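Local coordinates for protein putative protease (Parabacteroides distasonis ATCC 8503, PDB 3KD4) that is of unknown function but is regarded as a putative protease, probably exported from the cytoplasm, at residues K10-A14 with Y25-M29; E132-E136 with S200-V204; F54-H60 with D115-K121; K13-A19 with K144-P150; I71-P75 with V101-G105. All blocks are in the same frame, centred on the assembly; numbering follows the deposited sequence. Where two conformers were deposited one is given.

From the N terminus, strand 6-17 enters two contacts from the same stretch: contact 1 closes at once as a hairpin with 25-29, whereas contact 4 waits for 144-150. Within that long loop lies contact 3, which closes when 115-121 returns to 54-60, and contact 5 (71-75 with 101-105) sits within contact 3 in turn. Contact 2 opens at 132-136, before contact 4 has closed, and ends at 200-204, so these two cross. Contacts 1, 3 and 4 join neighbouring strands of one eight-stranded mixed sheet. Contact 5 ties its edge strand to a three-stranded sheet, and contact 2 pairs strands of another, linked to contacts 1 and 4 by the salt bridge between Lys-13 and Glu-132.

Contact 1: residues K10-A14 with Y25-M29; sequences KVSKA and YRSSM
Lys-13 and Tyr-25 meet side chain to side chain, the lysine running past the phenol oxygen. Its methylenes do the touching: Lys-13 CD lies 3.3 Å from Tyr-25 OH, and CE is equally near. Tyr-25 has CG anti to its own backbone nitrogen (chi1 168°), which brings the ring back over the neighbouring strand until CE1 lies 4.1 Å from Lys-13 CB. Beyond CG the lysine is fully extended, and this carries NZ past the hydroxyl to a salt bridge with Glu-132. With an alanine here, the carboxylate of Glu-132 would probably be left without its charged mate, and the Tyr-25 hydroxyl without the methylenes beside it. Under these side chains the backbones form a regular antiparallel pairing, the beta hairpin of strands 6-17 and 23-33, with axes 4.8 Å apart. Ser-12 and Ser-28 make one hydrogen-bonded pair, in which Ser-28 N gives the shorter bond, 2.8 Å to Ser-12 O; Ala-14 and Arg-26 make the next. Between and beside them, the non-hydrogen-bonded pairs Lys-13 with Ser-27 and Val-11 with Met-29 (a selenomethionine) share the face opposite that of Ser-12 and Ala-14. On the face of Ser-12 and Ser-28, Ser-28 OG stands 3.5 Å from Ser-12 CB. A water there donates to Arg-26 O at 3.2 Å and has a weak link to Ser-12 OG. Further out, strand 111-120 flanks 25-29, with Tyr-116 against Ser-27, and strand 140-150 flanks 10-14, where Val-11 bonds through its backbone to Lys-144.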
# COMPACT_ATOMS: atom_id res chain seq x y z
N LYS A 10 -6.82 -26.57 3.11
CA LYS A 10 -5.97 -26.39 4.28
C LYS A 10 -4.83 -25.44 4.00
O LYS A 10 -4.25 -25.44 2.89
CB LYS A 10 -5.35 -27.71 4.69
CG LYS A 10 -6.37 -28.68 5.24
CD LYS A 10 -5.66 -29.84 5.95
CE LYS A 10 -6.64 -31.03 6.22
NZ LYS A 10 -8.00 -30.56 6.63
N VAL A 11 -4.55 -24.61 5.00
CA VAL A 11 -3.35 -23.82 5.08
C VAL A 11 -2.72 -24.08 6.47
O VAL A 11 -3.43 -24.11 7.52
CB VAL A 11 -3.68 -22.33 4.86
CG1 VAL A 11 -2.47 -21.43 5.09
CG2 VAL A 11 -4.26 -22.10 3.44
N SER A 12 -1.41 -24.28 6.49
CA SER A 12 -0.69 -24.36 7.77
C SER A 12 0.60 -23.58 7.64
O SER A 12 1.34 -23.77 6.68
CB SER A 12 -0.44 -25.82 8.14
OG SER A 12 0.02 -25.93 9.47
N LYS A 13 0.82 -22.63 8.56
CA LYS A 13 2.07 -21.85 8.56
C LYS A 13 2.67 -21.95 9.94
O LYS A 13 1.94 -21.84 10.95
CB LYS A 13 1.82 -20.40 8.18
CG LYS A 13 1.34 -20.26 6.75
CD LYS A 13 1.00 -18.85 6.35
CE LYS A 13 0.73 -18.80 4.81
NZ LYS A 13 0.38 -17.44 4.38
N ALA A 14 3.98 -22.19 10.01
CA ALA A 14 4.65 -22.37 11.28
C ALA A 14 5.95 -21.58 11.26
O ALA A 14 6.75 -21.75 10.32
CB ALA A 14 4.91 -23.86 11.55
N TYR A 25 10.64 -20.90 8.57
CA TYR A 25 9.25 -20.67 8.18
C TYR A 25 8.79 -21.85 7.30
O TYR A 25 9.43 -22.19 6.31
CB TYR A 25 9.11 -19.34 7.42
CG TYR A 25 7.76 -19.17 6.74
CD1 TYR A 25 6.61 -19.02 7.48
CD2 TYR A 25 7.64 -19.16 5.33
CE1 TYR A 25 5.37 -18.85 6.88
CE2 TYR A 25 6.37 -18.99 4.71
CZ TYR A 25 5.25 -18.84 5.49
OH TYR A 25 4.00 -18.67 4.95
N ARG A 26 7.73 -22.52 7.70
CA ARG A 26 7.22 -23.67 6.97
C ARG A 26 5.78 -23.40 6.57
O ARG A 26 4.96 -23.00 7.41
CB ARG A 26 7.31 -24.96 7.76
CG ARG A 26 6.85 -26.20 6.97
CD ARG A 26 7.29 -27.50 7.62
NE ARG A 26 6.87 -28.66 6.78
CZ ARG A 26 7.22 -29.91 7.04
NH1 ARG A 26 8.01 -30.18 8.08
NH2 ARG A 26 6.82 -30.88 6.26
N SER A 27 5.50 -23.56 5.28
CA SER A 27 4.19 -23.24 4.72
C SER A 27 3.67 -24.42 3.97
O SER A 27 4.37 -24.89 3.08
CB SER A 27 4.28 -22.05 3.73
OG SER A 27 3.08 -21.92 2.97
N SER A 28 2.50 -24.94 4.36
CA SER A 28 1.84 -25.97 3.53
C SER A 28 0.46 -25.56 3.17
O SER A 28 -0.22 -24.80 3.92
CB SER A 28 1.79 -27.38 4.15
OG SER A 28 1.05 -27.32 5.32
N MSE A 29 0.03 -26.04 2.03
CA MSE A 29 -1.28 -25.71 1.53
C MSE A 29 -1.87 -26.83 0.68
O MSE A 29 -1.14 -27.67 0.16
CB MSE A 29 -1.30 -24.37 0.78
CG MSE A 29 -0.46 -24.27 -0.47
SE MSE A 29 -1.32 -25.15 -1.98
CE MSE A 29 -0.55 -24.12 -3.46
O HOH W 1 3.35 -25.51 8.52

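Contact 2: residues E132-E136 with S200-V204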
# COMPACT_ATOMS: atom_id res chain seq x y z
N GLU A 132 1.30 -11.61 9.09
CA GLU A 132 0.88 -12.51 8.04
C GLU A 132 -0.60 -12.40 7.77
O GLU A 132 -1.42 -12.58 8.66
CB GLU A 132 1.23 -13.96 8.40
CG GLU A 132 1.05 -14.94 7.26
CD GLU A 132 2.17 -14.87 6.23
OE1 GLU A 132 3.15 -14.14 6.47
OE2 GLU A 132 2.06 -15.56 5.20
N ARG A 133 -0.94 -12.09 6.54
CA ARG A 133 -2.33 -12.13 6.09
C ARG A 133 -2.81 -13.57 6.01
O ARG A 133 -2.15 -14.37 5.36
CB ARG A 133 -2.42 -11.52 4.69
CG ARG A 133 -3.82 -11.37 4.19
CD ARG A 133 -3.89 -10.91 2.73
NE ARG A 133 -3.56 -12.02 1.83
CZ ARG A 133 -2.46 -12.12 1.11
NH1 ARG A 133 -1.54 -11.18 1.12
NH2 ARG A 133 -2.28 -13.19 0.36
N LEU A 134 -3.96 -13.89 6.60
CA LEU A 134 -4.50 -15.25 6.59
C LEU A 134 -5.72 -15.42 5.65
O LEU A 134 -6.04 -16.54 5.23
CB LEU A 134 -4.87 -15.65 8.02
CG LEU A 134 -3.72 -15.55 9.04
CD1 LEU A 134 -4.17 -16.03 10.42
CD2 LEU A 134 -2.47 -16.33 8.57
N GLN A 135 -6.35 -14.31 5.28
CA GLN A 135 -7.41 -14.32 4.29
C GLN A 135 -6.83 -14.34 2.91
O GLN A 135 -5.85 -13.64 2.64
CB GLN A 135 -8.32 -13.09 4.44
CG GLN A 135 -9.55 -13.10 3.59
CD GLN A 135 -10.55 -12.03 3.98
OE1 GLN A 135 -10.17 -10.89 4.20
NE2 GLN A 135 -11.81 -12.40 4.10
N GLU A 136 -7.44 -15.13 2.02
CA GLU A 136 -7.03 -15.18 0.61
C GLU A 136 -8.17 -14.74 -0.32
O GLU A 136 -9.27 -14.42 0.13
CB GLU A 136 -6.59 -16.60 0.23
CG GLU A 136 -5.54 -17.19 1.14
CD GLU A 136 -4.19 -16.50 1.07
OE1 GLU A 136 -3.91 -15.70 0.14
OE2 GLU A 136 -3.40 -16.76 1.98
N SER A 200 -10.09 -8.64 8.42
CA SER A 200 -9.37 -9.58 7.58
C SER A 200 -8.25 -10.21 8.42
O SER A 200 -7.30 -9.53 8.80
CB SER A 200 -8.81 -8.84 6.40
OG SER A 200 -7.96 -9.67 5.68
N PRO A 201 -8.35 -11.52 8.71
CA PRO A 201 -7.47 -12.08 9.76
C PRO A 201 -5.99 -11.95 9.44
O PRO A 201 -5.57 -12.23 8.32
CB PRO A 201 -7.93 -13.55 9.89
CG PRO A 201 -9.06 -13.72 9.02
CD PRO A 201 -9.37 -12.48 8.25
N HIS A 202 -5.23 -11.45 10.40
CA HIS A 202 -3.81 -11.28 10.28
C HIS A 202 -3.17 -11.72 11.59
O HIS A 202 -3.64 -11.32 12.68
CB HIS A 202 -3.42 -9.81 10.12
CG HIS A 202 -3.43 -9.31 8.73
ND1 HIS A 202 -4.60 -9.02 8.06
CD2 HIS A 202 -2.42 -8.94 7.90
CE1 HIS A 202 -4.31 -8.54 6.86
NE2 HIS A 202 -2.99 -8.48 6.74
N LEU A 203 -2.07 -12.45 11.49
CA LEU A 203 -1.26 -12.80 12.67
C LEU A 203 -0.11 -11.81 12.73
O LEU A 203 0.65 -11.66 11.75
CB LEU A 203 -0.75 -14.23 12.55
CG LEU A 203 0.18 -14.73 13.65
CD1 LEU A 203 -0.62 -14.79 14.99
CD2 LEU A 203 0.81 -16.07 13.28
N VAL A 204 0.04 -11.13 13.87
CA VAL A 204 1.13 -10.19 14.11
C VAL A 204 1.83 -10.61 15.38
O VAL A 204 1.18 -10.88 16.40
CB VAL A 204 0.62 -8.74 14.21
CG1 VAL A 204 1.79 -7.72 14.45
CG2 VAL A 204 -0.21 -8.40 12.96
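The His-202 imidazole lies with one face under the backbone of Arg-133, whose CA sits 3.8 Å from the ring centroid in a CH-pi contact displaced toward the rim. At the edge of the same ring, and in its plane, is Ser-200 O, to which ND1 donates at 2.8 Å; this bond fixes the rotation of the ring. The two residues are a non-hydrogen-bonded pair where strands 129-133 and 202-206 run antiparallel in a three-stranded sheet, with 202-206 in the middle. The guanidinium of Arg-133 stands almost upright to the imidazole, their planes 82° apart; the arginine chain bends at chi3 and turns back on its own segment. There NE and NH2 use the edge of the group: NE bonds to Gln-135 O, and NH2 makes a salt bridge of 3.0 Å with Glu-136 OE1. Next along the strands, Glu-132 and Leu-203 exchange two backbone bonds. Past the end of the strand one further bond, Leu-134 N to Pro-201 O at 2.9 Å, links the loops; the proline has no N-H to return it. Leu-134 CB rests near Pro-201 CB, and both residues are buried; Pro-201 also packs on Leu-181 and Ile-184 of strand 174-184. The extended Gln-135 side chain closes this end: its NE2 bonds to Pro-185 O, while its OE1 accepts from Ser-200 OG at 2.9 Å, the hydroxyl tilted 29° from the amide carbonyl plane.

Contact 3: residues F54-H60 with D115-K121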
# COMPACT_ATOMS: atom_id res chain seq x y z
N PHE A 54 21.43 -15.76 3.04
CA PHE A 54 21.17 -16.24 4.40
C PHE A 54 20.07 -17.27 4.50
O PHE A 54 19.82 -17.81 5.60
CB PHE A 54 20.77 -15.06 5.29
CG PHE A 54 21.87 -14.02 5.44
CD1 PHE A 54 22.04 -13.03 4.50
CD2 PHE A 54 22.73 -14.07 6.53
CE1 PHE A 54 23.08 -12.09 4.65
CE2 PHE A 54 23.75 -13.11 6.67
CZ PHE A 54 23.92 -12.14 5.74
N GLN A 55 19.40 -17.56 3.38
CA GLN A 55 18.26 -18.47 3.45
C GLN A 55 18.39 -19.63 2.49
O GLN A 55 18.94 -19.49 1.39
CB GLN A 55 16.95 -17.73 3.16
CG GLN A 55 16.74 -16.53 4.08
CD GLN A 55 15.43 -15.82 3.85
OE1 GLN A 55 15.11 -15.42 2.74
NE2 GLN A 55 14.66 -15.66 4.91
N THR A 56 17.83 -20.76 2.88
CA THR A 56 17.68 -21.84 1.92
C THR A 56 16.24 -22.30 1.86
O THR A 56 15.49 -22.28 2.86
CB THR A 56 18.57 -23.03 2.20
OG1 THR A 56 18.24 -23.55 3.48
CG2 THR A 56 20.04 -22.63 2.12
N LEU A 57 15.84 -22.66 0.66
CA LEU A 57 14.49 -23.14 0.36
C LEU A 57 14.51 -24.64 0.32
O LEU A 57 15.31 -25.23 -0.37
CB LEU A 57 14.01 -22.62 -0.99
CG LEU A 57 12.64 -23.09 -1.50
CD1 LEU A 57 11.51 -22.72 -0.56
CD2 LEU A 57 12.41 -22.47 -2.93
N LYS A 58 13.64 -25.27 1.08
CA LYS A 58 13.53 -26.71 1.05
C LYS A 58 12.11 -27.10 0.70
O LYS A 58 11.16 -26.75 1.41
CB LYS A 58 13.89 -27.23 2.42
CG LYS A 58 13.58 -28.64 2.70
CD LYS A 58 14.28 -29.59 1.76
CE LYS A 58 14.19 -31.02 2.30
NZ LYS A 58 14.39 -31.01 3.81
N ILE A 59 11.94 -27.84 -0.38
CA ILE A 59 10.60 -28.25 -0.79
C ILE A 59 10.34 -29.59 -0.16
O ILE A 59 11.05 -30.53 -0.45
CB ILE A 59 10.49 -28.35 -2.31
CG1 ILE A 59 10.89 -27.01 -3.00
CG2 ILE A 59 9.08 -28.80 -2.74
CD1 ILE A 59 9.92 -25.93 -2.83
N HIS A 60 9.36 -29.70 0.71
CA HIS A 60 9.09 -30.96 1.35
C HIS A 60 8.27 -31.86 0.46
O HIS A 60 8.48 -33.06 0.44
CB HIS A 60 8.35 -30.73 2.68
CG HIS A 60 9.16 -29.95 3.67
ND1 HIS A 60 10.33 -30.44 4.23
CD2 HIS A 60 8.97 -28.72 4.20
CE1 HIS A 60 10.83 -29.53 5.05
NE2 HIS A 60 10.04 -28.46 5.03
N ASP A 115 4.25 -27.97 0.23
CA ASP A 115 4.76 -27.89 1.59
C ASP A 115 6.23 -27.56 1.48
O ASP A 115 6.99 -28.33 0.85
CB ASP A 115 4.53 -29.23 2.27
CG ASP A 115 4.96 -29.24 3.75
OD1 ASP A 115 5.53 -28.24 4.23
OD2 ASP A 115 4.78 -30.29 4.41
N TYR A 116 6.63 -26.39 1.97
CA TYR A 116 8.03 -25.97 1.90
C TYR A 116 8.46 -25.23 3.15
O TYR A 116 7.61 -24.68 3.89
CB TYR A 116 8.31 -25.09 0.68
CG TYR A 116 7.69 -23.72 0.74
CD1 TYR A 116 6.42 -23.49 0.25
CD2 TYR A 116 8.39 -22.65 1.29
CE1 TYR A 116 5.84 -22.21 0.31
CE2 TYR A 116 7.83 -21.38 1.36
CZ TYR A 116 6.56 -21.17 0.88
OH TYR A 116 6.03 -19.90 0.95
N SER A 117 9.77 -25.16 3.33
CA SER A 117 10.37 -24.33 4.37
C SER A 117 11.38 -23.38 3.79
O SER A 117 12.11 -23.70 2.83
CB SER A 117 11.09 -25.15 5.42
OG SER A 117 10.21 -26.00 6.14
N ILE A 118 11.48 -22.23 4.44
CA ILE A 118 12.58 -21.30 4.27
C ILE A 118 13.36 -21.32 5.60
O ILE A 118 12.80 -21.04 6.66
CB ILE A 118 12.07 -19.90 3.96
CG1 ILE A 118 11.31 -19.92 2.62
CG2 ILE A 118 13.26 -18.91 3.97
CD1 ILE A 118 10.58 -18.60 2.28
N ILE A 119 14.63 -21.69 5.52
CA ILE A 119 15.49 -21.80 6.69
C ILE A 119 16.47 -20.64 6.65
O ILE A 119 17.20 -20.47 5.68
CB ILE A 119 16.21 -23.13 6.70
CG1 ILE A 119 15.16 -24.26 6.77
CG2 ILE A 119 17.22 -23.21 7.91
CD1 ILE A 119 15.54 -25.43 6.00
N THR A 120 16.48 -19.85 7.72
CA THR A 120 17.32 -18.64 7.80
C THR A 120 18.42 -18.87 8.81
O THR A 120 18.16 -19.24 9.96
CB THR A 120 16.49 -17.45 8.21
OG1 THR A 120 15.42 -17.27 7.26
CG2 THR A 120 17.32 -16.19 8.28
N LYS A 121 19.65 -18.67 8.38
CA LYS A 121 20.80 -18.84 9.25
C LYS A 121 20.93 -17.72 10.29
O LYS A 121 20.32 -16.67 10.14
CB LYS A 121 22.06 -19.01 8.40
CG LYS A 121 22.62 -17.76 7.77
CD LYS A 121 23.82 -18.21 6.87
CE LYS A 121 24.79 -17.10 6.56
NZ LYS A 121 25.84 -17.63 5.61
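His-60 leans across strand 111-120 at Asp-115 to Ser-117, where CB, CD2 and NE2 each meet an oxygen. CB lies 3.3 Å from Asp-115 O, the same carbonyl that accepts the backbone N-H of His-60. From the ring, CD2 comes within 3.5 Å of Asp-115 OD1, the carboxylate plane turned 57° from that of the imidazole. At the tip, NE2 donates to Ser-117 OG at 2.7 Å, nearly straight (167°) and in the plane of the ring. The outer shell holds both partners: Ser-117 OG also bonds to Glu-24, and Asp-115 forms a salt bridge with Arg-26. Toward the other end, Gln-55 and Thr-120 lie side by side, Gln-55 NE2 giving a bond of 2.9 Å to Thr-120 OG1 while OE1 turns to Asn-51 N. On the face of Gln-55 and Thr-120, Leu-57 CD1 touches Tyr-116 CD2 at 3.6 Å, and Ile-59 CD1 packs on Tyr-116 CB. Beneath the side chains run paired backbone bonds, Thr-56 with Ile-119 and Lys-58 with Ser-117. The arrangement is that of two adjacent antiparallel strands, 55-65 and 111-120, on one flank of the eight-stranded mixed sheet.

Contact 4: residues K13-A19 with K144-P150; sequences KAWTLHA and KVSISVP
Trp-15 turns the edge of its indole toward strand 140-150: CE3 lies 3.4 Å from Ser-146 O, which is in the plane of the ring, and CZ3 reaches Val-145 CB at 4.3 Å. With CG anti to the carbonyl carbon (chi1 -68°), the ring lies along the face shared with Val-145 and Ile-147, the latter touching CE3 through CG1. Leu-203 and Ile-130 of the three-stranded sheet also pack on the indole, and Tyr-25 meets it from the next strand. Further on, Leu-17 and Pro-150 cross at about a right angle, Leu-17 CD2 being 4.1 Å from Pro-150 CD, while Leu-17 CB packs on Val-149 CG1. The proline ring also meets the residues just after the strand, its CG 3.7 Å from Ala-19 N. A glycine at Pro-150 would be likely to leave Leu-17 CD2 and Ala-19 CB without this apolar neighbour and the end of the strand freer to move. On the other face the hydroxyls of Ser-146 and Ser-148 turn toward each other. A water between them joins the two, Ser-146 OG at 2.8 Å and Ser-148 OG at 2.7 Å, and donates to Trp-15 O; Ser-146 OG also bonds to Glu-176. All this rests on a parallel pairing of strands 6-17 and 140-150, the one parallel junction in an otherwise antiparallel sheet. Trp-15 O accepts a hydrogen bond from Ser-148 N, and Leu-17 N bonds to Ser-148 O. Proline has no N-H to give, so the alternation stops at Leu-17 O, which meets Pro-150 CD at 3.3 Å instead.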
# COMPACT_ATOMS: atom_id res chain seq x y z
N LYS A 13 0.82 -22.63 8.56
CA LYS A 13 2.07 -21.85 8.56
C LYS A 13 2.67 -21.95 9.94
O LYS A 13 1.94 -21.84 10.95
CB LYS A 13 1.82 -20.40 8.18
CG LYS A 13 1.34 -20.26 6.75
CD LYS A 13 1.00 -18.85 6.35
CE LYS A 13 0.73 -18.80 4.81
NZ LYS A 13 0.38 -17.44 4.38
N ALA A 14 3.98 -22.19 10.01
CA ALA A 14 4.65 -22.37 11.28
C ALA A 14 5.95 -21.58 11.26
O ALA A 14 6.75 -21.75 10.32
CB ALA A 14 4.91 -23.86 11.55
N TRP A 15 6.16 -20.74 12.28
CA TRP A 15 7.40 -20.00 12.40
C TRP A 15 8.11 -20.52 13.65
O TRP A 15 7.47 -20.78 14.68
CB TRP A 15 7.18 -18.49 12.56
CG TRP A 15 6.63 -17.77 11.40
CD1 TRP A 15 7.31 -17.02 10.50
CD2 TRP A 15 5.26 -17.71 11.03
NE1 TRP A 15 6.43 -16.48 9.57
CE2 TRP A 15 5.16 -16.88 9.90
CE3 TRP A 15 4.09 -18.23 11.59
CZ2 TRP A 15 3.95 -16.59 9.29
CZ3 TRP A 15 2.87 -17.98 10.94
CH2 TRP A 15 2.83 -17.17 9.80
N THR A 16 9.42 -20.69 13.54
CA THR A 16 10.25 -21.11 14.62
C THR A 16 11.47 -20.21 14.73
O THR A 16 12.18 -19.97 13.75
CB THR A 16 10.74 -22.54 14.38
OG1 THR A 16 9.61 -23.37 14.10
CG2 THR A 16 11.54 -23.06 15.59
N LEU A 17 11.75 -19.76 15.95
CA LEU A 17 13.02 -19.08 16.26
C LEU A 17 13.85 -20.02 17.12
O LEU A 17 13.36 -20.49 18.12
CB LEU A 17 12.75 -17.83 17.07
CG LEU A 17 13.95 -17.06 17.63
CD1 LEU A 17 14.78 -16.48 16.51
CD2 LEU A 17 13.45 -15.95 18.65
N HIS A 18 15.10 -20.25 16.75
CA HIS A 18 16.01 -21.09 17.52
C HIS A 18 16.91 -20.21 18.39
O HIS A 18 17.08 -19.03 18.10
CB HIS A 18 16.87 -21.93 16.59
CG HIS A 18 16.08 -22.85 15.73
ND1 HIS A 18 15.48 -23.99 16.22
CD2 HIS A 18 15.81 -22.82 14.40
CE1 HIS A 18 14.84 -24.61 15.23
NE2 HIS A 18 15.02 -23.91 14.12
N ALA A 19 17.48 -20.81 19.45
CA ALA A 19 18.34 -20.09 20.39
C ALA A 19 19.49 -19.38 19.72
O ALA A 19 19.89 -18.33 20.18
CB ALA A 19 18.87 -21.04 21.50
N LYS A 144 -4.19 -23.15 10.10
CA LYS A 144 -3.43 -23.37 11.34
C LYS A 144 -2.17 -22.58 11.30
O LYS A 144 -1.46 -22.60 10.29
CB LYS A 144 -3.11 -24.86 11.55
CG LYS A 144 -4.40 -25.68 11.84
CD LYS A 144 -4.16 -27.18 12.05
CE LYS A 144 -5.45 -27.86 12.60
NZ LYS A 144 -5.83 -27.45 14.04
N VAL A 145 -1.93 -21.80 12.35
CA VAL A 145 -0.72 -20.99 12.46
C VAL A 145 -0.09 -21.24 13.80
O VAL A 145 -0.80 -21.42 14.83
CB VAL A 145 -0.96 -19.46 12.22
CG1 VAL A 145 -1.30 -19.24 10.74
CG2 VAL A 145 -2.09 -18.88 13.13
N SER A 146 1.24 -21.27 13.80
CA SER A 146 2.00 -21.70 14.96
C SER A 146 3.27 -20.87 15.07
O SER A 146 3.93 -20.61 14.07
CB SER A 146 2.41 -23.17 14.72
OG SER A 146 3.21 -23.63 15.74
N ILE A 147 3.61 -20.46 16.29
CA ILE A 147 4.89 -19.74 16.53
C ILE A 147 5.63 -20.45 17.64
O ILE A 147 5.01 -20.76 18.65
CB ILE A 147 4.64 -18.29 16.95
CG1 ILE A 147 3.88 -17.51 15.86
CG2 ILE A 147 6.00 -17.56 17.27
CD1 ILE A 147 3.25 -16.15 16.43
N SER A 148 6.91 -20.78 17.44
CA SER A 148 7.72 -21.44 18.47
C SER A 148 8.97 -20.65 18.69
O SER A 148 9.62 -20.28 17.71
CB SER A 148 8.13 -22.85 18.04
OG SER A 148 6.99 -23.59 17.74
N VAL A 149 9.28 -20.38 19.95
CA VAL A 149 10.48 -19.63 20.35
C VAL A 149 11.06 -20.31 21.61
O VAL A 149 10.35 -21.08 22.29
CB VAL A 149 10.20 -18.12 20.61
CG1 VAL A 149 9.39 -17.49 19.46
CG2 VAL A 149 9.48 -17.91 21.94
N PRO A 150 12.33 -20.04 21.92
CA PRO A 150 12.92 -20.60 23.13
C PRO A 150 12.25 -20.05 24.39
O PRO A 150 11.90 -18.90 24.44
CB PRO A 150 14.40 -20.16 23.07
CG PRO A 150 14.64 -19.78 21.66
CD PRO A 150 13.29 -19.23 21.17
O HOH W 2 5.94 -23.13 15.26

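Contact 5: residues I71-P75 with V101-G105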
# COMPACT_ATOMS: atom_id res chain seq x y z
N ILE A 71 -2.09 -39.18 -8.32
CA ILE A 71 -1.13 -38.22 -7.77
C ILE A 71 -0.11 -37.90 -8.85
O ILE A 71 0.54 -38.81 -9.42
CB ILE A 71 -0.39 -38.78 -6.53
CG1 ILE A 71 -1.40 -39.13 -5.41
CG2 ILE A 71 0.75 -37.79 -6.08
CD1 ILE A 71 -2.07 -37.94 -4.70
N VAL A 72 0.03 -36.61 -9.16
CA VAL A 72 0.97 -36.14 -10.16
C VAL A 72 2.02 -35.28 -9.46
O VAL A 72 1.78 -34.12 -9.07
CB VAL A 72 0.27 -35.35 -11.30
CG1 VAL A 72 1.27 -34.98 -12.42
CG2 VAL A 72 -0.91 -36.14 -11.89
N LYS A 73 3.20 -35.88 -9.27
CA LYS A 73 4.31 -35.24 -8.59
C LYS A 73 4.91 -34.17 -9.50
O LYS A 73 5.13 -34.40 -10.64
CB LYS A 73 5.36 -36.32 -8.23
CG LYS A 73 6.62 -35.81 -7.52
CD LYS A 73 7.56 -36.98 -7.20
CE LYS A 73 8.72 -36.65 -6.29
NZ LYS A 73 9.43 -37.94 -5.78
N THR A 74 5.21 -33.00 -8.97
CA THR A 74 5.81 -31.95 -9.74
C THR A 74 7.20 -32.37 -10.22
O THR A 74 8.05 -32.72 -9.38
CB THR A 74 5.90 -30.65 -8.91
OG1 THR A 74 4.62 -30.41 -8.31
CG2 THR A 74 6.27 -29.43 -9.79
N PRO A 75 7.43 -32.38 -11.55
CA PRO A 75 8.74 -32.81 -12.04
C PRO A 75 9.76 -31.72 -11.82
O PRO A 75 9.38 -30.55 -11.62
CB PRO A 75 8.50 -33.04 -13.55
CG PRO A 75 7.47 -32.02 -13.92
CD PRO A 75 6.54 -31.96 -12.65
N VAL A 101 7.00 -22.50 -8.91
CA VAL A 101 6.58 -23.89 -9.00
C VAL A 101 5.40 -23.94 -9.98
O VAL A 101 4.36 -23.35 -9.72
CB VAL A 101 6.13 -24.39 -7.63
CG1 VAL A 101 5.79 -25.88 -7.68
CG2 VAL A 101 7.22 -24.11 -6.56
N VAL A 102 5.57 -24.64 -11.10
CA VAL A 102 4.48 -24.77 -12.09
C VAL A 102 3.72 -26.04 -11.75
O VAL A 102 4.26 -27.14 -11.79
CB VAL A 102 5.00 -24.83 -13.54
CG1 VAL A 102 3.82 -25.14 -14.53
CG2 VAL A 102 5.72 -23.52 -13.91
N HIS A 103 2.47 -25.88 -11.35
CA HIS A 103 1.67 -27.01 -10.91
C HIS A 103 1.22 -27.81 -12.10
O HIS A 103 0.57 -27.27 -13.02
CB HIS A 103 0.50 -26.51 -10.09
CG HIS A 103 0.95 -25.80 -8.87
ND1 HIS A 103 1.82 -26.38 -7.98
CD2 HIS A 103 0.71 -24.55 -8.41
CE1 HIS A 103 2.07 -25.53 -7.00
NE2 HIS A 103 1.43 -24.41 -7.25
N THR A 104 1.57 -29.09 -12.12
CA THR A 104 1.27 -29.93 -13.25
C THR A 104 0.16 -30.88 -12.86
O THR A 104 -0.21 -31.02 -11.69
CB THR A 104 2.51 -30.72 -13.75
OG1 THR A 104 2.87 -31.67 -12.74
CG2 THR A 104 3.72 -29.79 -14.05
N GLY A 105 -0.40 -31.52 -13.88
CA GLY A 105 -1.50 -32.44 -13.72
C GLY A 105 -2.82 -31.82 -13.31
O GLY A 105 -3.70 -32.52 -12.81
O HOH W 3 2.59 -31.01 -10.06
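Val-72 and Gly-105 bring the two segments within 5.7 Å of each other, CA to CA, where they run 139° apart without pairing as strands. One belongs to 71-73, the edge strand of the eight-stranded mixed sheet; the other leaves 97-102 of a three-stranded antiparallel sheet, so the contact joins the edge of one sheet to the end of the other's central strand. Gly-105 has a positive phi of 69°, and a side chain there would point straight into Val-72, whose CG1 lies 4.0 Å from the glycine CA. The same methyl packs on Thr-104 OG1 at 3.7 Å. In Thr-104, chi1 of 67° sets that oxygen between the backbone nitrogen and the carbonyl carbon, and with CG2 it faces Pro-75 CD of the other segment. Thr-74 CG2 is 3.6 Å from Val-102 O and touches Val-101 CG1, the two side chains crossing at about a right angle, next to Phe-79 of strand 79-82. Its hydroxyl bonds to Ser-62 of strand 55-65. One water provides the polar linkage: it accepts a hydrogen bond from Thr-104 N at 3.0 Å, bonds to Thr-74 OG1 at 2.7 Å and donates weakly to Val-72 O.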